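Local structure of RavO (Legionella pneumophila subsp. pneumophila, 6DM3) at residues E20-G25 and I40-S45. The protein is probably an effector delivered into the host cell by Legionella pneumophila, its molecular activity not assigned here, this chain being one internal part of the longer protein. Residues are numbered along the deposited sequence; the frame is centred on the assembly and turned at random.
Sequences ENIRTG and ILRWSS
Arg23 and Trp43 meet where the guanidinium group of the arginine lies against the beta carbon of the tryptophan, with NH1 of Arg23 3.2 Å from CB of Trp43. That carbon sits over one face of the group, towards its rim, while O of Glu20 stands over the opposite face, again towards the rim. The plane of the guanidinium is turned 53° from the indole, which leads away with CG anti to its backbone N (chi1 -175°). The arginine starts out pointing away from strand 40-43, and the bend at its second torsion (chi2 -65°) brings its end back. This approach is packing: NH1 of Arg23 stands 3.3 Å from N of Trp43, but both are donors, and NH2 of Arg23 faces O of Glu20 at 3.0 Å with a poor angle. The charge is met instead by Glu10 of the second subunit, in a salt bridge with NH2, while Lys7 of that subunit makes a cation-pi contact with the Trp43 ring.

Ile22 packs on two other residues of the strand, Arg42 and Ile40. Its CG2 rests 4.0 Å from CD of Arg42, the two side chains crossing at about a right angle, and its CD1 meets CD1 of Ile40 tip to tip at 3.9 Å. CD of Arg42 also lies 3.5 Å from O of Ile22, a buried carbonyl oxygen with no polar partner in the model. The far end of Arg42 hydrogen-bonds through NH2 to Ser61 on strand 55-64.

Helix 25-31, N-capped at Thr24, adds Val28 and Tyr31 to this apolar layer, whereas Leu41 packs on helix 101-115. The arrangement is that of a loop packed along strand 40-43, one of the two edge strands of a five-stranded antiparallel meander within the chain, here with its arginine and tryptophan at the dimer interface.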
loop_
_atom_site.group_PDB
_atom_site.type_symbol
_atom_site.label_atom_id
_atom_site.label_comp_id
_atom_site.label_asym_id
_atom_site.label_seq_id
_atom_site.Cartn_x
_atom_site.Cartn_y
_atom_site.Cartn_z
ATOM N N GLU A 20 -7.981 2.257 -5.480
ATOM C CA GLU A 20 -6.874 2.926 -6.162
ATOM C C GLU A 20 -7.274 3.453 -7.539
ATOM O O GLU A 20 -6.539 4.226 -8.148
ATOM C CB GLU A 20 -5.673 1.978 -6.289
ATOM C CG GLU A 20 -5.866 0.795 -7.227
ATOM C CD GLU A 20 -6.461 -0.418 -6.535
ATOM O OE1 GLU A 20 -6.820 -0.311 -5.340
ATOM O OE2 GLU A 20 -6.569 -1.480 -7.187
ATOM N N ASN A 21 -8.441 3.045 -8.023
ATOM C CA ASN A 21 -8.891 3.474 -9.342
ATOM C C ASN A 21 -10.033 4.484 -9.296
ATOM O O ASN A 21 -10.695 4.734 -10.304
ATOM C CB ASN A 21 -9.297 2.256 -10.168
ATOM C CG ASN A 21 -8.114 1.365 -10.497
ATOM O OD1 ASN A 21 -6.991 1.845 -10.661
ATOM N ND2 ASN A 21 -8.354 0.063 -10.580
ATOM N N ILE A 22 -10.257 5.067 -8.122
ATOM C CA ILE A 22 -11.245 6.128 -7.970
ATOM C C ILE A 22 -10.520 7.424 -7.620
ATOM O O ILE A 22 -10.142 7.643 -6.470
ATOM C CB ILE A 22 -12.298 5.793 -6.893
ATOM C CG1 ILE A 22 -13.004 4.468 -7.220
ATOM C CG2 ILE A 22 -13.302 6.923 -6.777
ATOM C CD1 ILE A 22 -14.177 4.118 -6.296
ATOM N N ARG A 23 -10.318 8.273 -8.624
ATOM C CA ARG A 23 -9.481 9.453 -8.461
ATOM C C ARG A 23 -10.216 10.783 -8.637
ATOM O O ARG A 23 -9.619 11.843 -8.463
ATOM C CB ARG A 23 -8.308 9.400 -9.441
ATOM C CG ARG A 23 -7.325 8.268 -9.186
ATOM C CD ARG A 23 -6.642 8.466 -7.841
ATOM N NE ARG A 23 -5.686 7.408 -7.523
ATOM C CZ ARG A 23 -5.738 6.647 -6.431
ATOM N NH1 ARG A 23 -6.731 6.787 -5.561
ATOM N NH2 ARG A 23 -4.813 5.720 -6.225
ATOM N N THR A 24 -11.500 10.748 -8.985
ATOM C CA THR A 24 -12.236 11.997 -9.187
ATOM C C THR A 24 -13.607 12.023 -8.513
ATOM O O THR A 24 -14.084 11.012 -7.996
ATOM C CB THR A 24 -12.424 12.307 -10.696
ATOM O OG1 THR A 24 -13.021 11.181 -11.353
ATOM C CG2 THR A 24 -11.090 12.632 -11.360
ATOM N N GLY A 25 -14.226 13.201 -8.527
ATOM C CA GLY A 25 -15.508 13.422 -7.882
ATOM C C GLY A 25 -16.627 12.507 -8.346
ATOM O O GLY A 25 -17.307 11.892 -7.521
ATOM N N ILE A 40 -15.763 3.978 1.184
ATOM C CA ILE A 40 -14.520 3.713 0.462
ATOM C C ILE A 40 -13.410 4.636 0.961
ATOM O O ILE A 40 -13.676 5.682 1.562
ATOM C CB ILE A 40 -14.668 3.904 -1.061
ATOM C CG1 ILE A 40 -15.075 5.357 -1.386
ATOM C CG2 ILE A 40 -15.680 2.926 -1.603
ATOM C CD1 ILE A 40 -15.060 5.687 -2.872
ATOM N N LEU A 41 -12.169 4.220 0.725
ATOM C CA LEU A 41 -10.990 5.050 0.958
ATOM C C LEU A 41 -10.273 5.268 -0.360
ATOM O O LEU A 41 -10.227 4.364 -1.203
ATOM C CB LEU A 41 -10.036 4.391 1.961
ATOM C CG LEU A 41 -10.562 4.084 3.369
ATOM C CD1 LEU A 41 -9.508 3.369 4.198
ATOM C CD2 LEU A 41 -11.030 5.342 4.075
ATOM N N ARG A 42 -9.662 6.426 -0.521
ATOM C CA ARG A 42 -8.975 6.757 -1.742
ATOM C C ARG A 42 -7.907 7.807 -1.545
ATOM O O ARG A 42 -7.908 8.483 -0.550
ATOM C CB ARG A 42 -9.956 7.155 -2.825
ATOM C CG ARG A 42 -10.514 8.561 -2.740
ATOM C CD ARG A 42 -11.785 8.776 -3.566
ATOM N NE ARG A 42 -12.693 9.602 -2.801
ATOM C CZ ARG A 42 -12.519 10.895 -2.648
ATOM N NH1 ARG A 42 -11.495 11.462 -3.235
ATOM N NH2 ARG A 42 -13.349 11.615 -1.919
ATOM N N TRP A 43 -6.967 7.871 -2.487
ATOM C CA TRP A 43 -5.861 8.810 -2.478
ATOM C C TRP A 43 -6.387 10.230 -2.680
ATOM O O TRP A 43 -7.053 10.517 -3.678
ATOM C CB TRP A 43 -4.881 8.410 -3.579
ATOM C CG TRP A 43 -3.616 9.182 -3.647
ATOM C CD1 TRP A 43 -3.364 10.278 -4.417
ATOM C CD2 TRP A 43 -2.407 8.895 -2.944
ATOM N NE1 TRP A 43 -2.067 10.705 -4.223
ATOM C CE2 TRP A 43 -1.462 9.872 -3.323
ATOM C CE3 TRP A 43 -2.034 7.912 -2.023
ATOM C CZ2 TRP A 43 -0.171 9.891 -2.811
ATOM C CZ3 TRP A 43 -0.751 7.935 -1.516
ATOM C CH2 TRP A 43 0.166 8.917 -1.913
ATOM N N SER A 44 -6.104 11.109 -1.730
ATOM C CA SER A 44 -6.614 12.469 -1.789
ATOM C C SER A 44 -5.879 13.322 -2.814
ATOM O O SER A 44 -4.653 13.239 -2.947
ATOM C CB SER A 44 -6.516 13.125 -0.415
ATOM O OG SER A 44 -6.973 14.480 -0.447
ATOM N N SER A 45 -6.636 14.157 -3.520
ATOM C CA SER A 45 -6.070 15.112 -4.470
ATOM C C SER A 45 -5.112 16.102 -3.790
ATOM O O SER A 45 -4.308 16.756 -4.453
ATOM C CB SER A 45 -7.191 15.877 -5.180
ATOM O OG SER A 45 -8.046 16.534 -4.245
#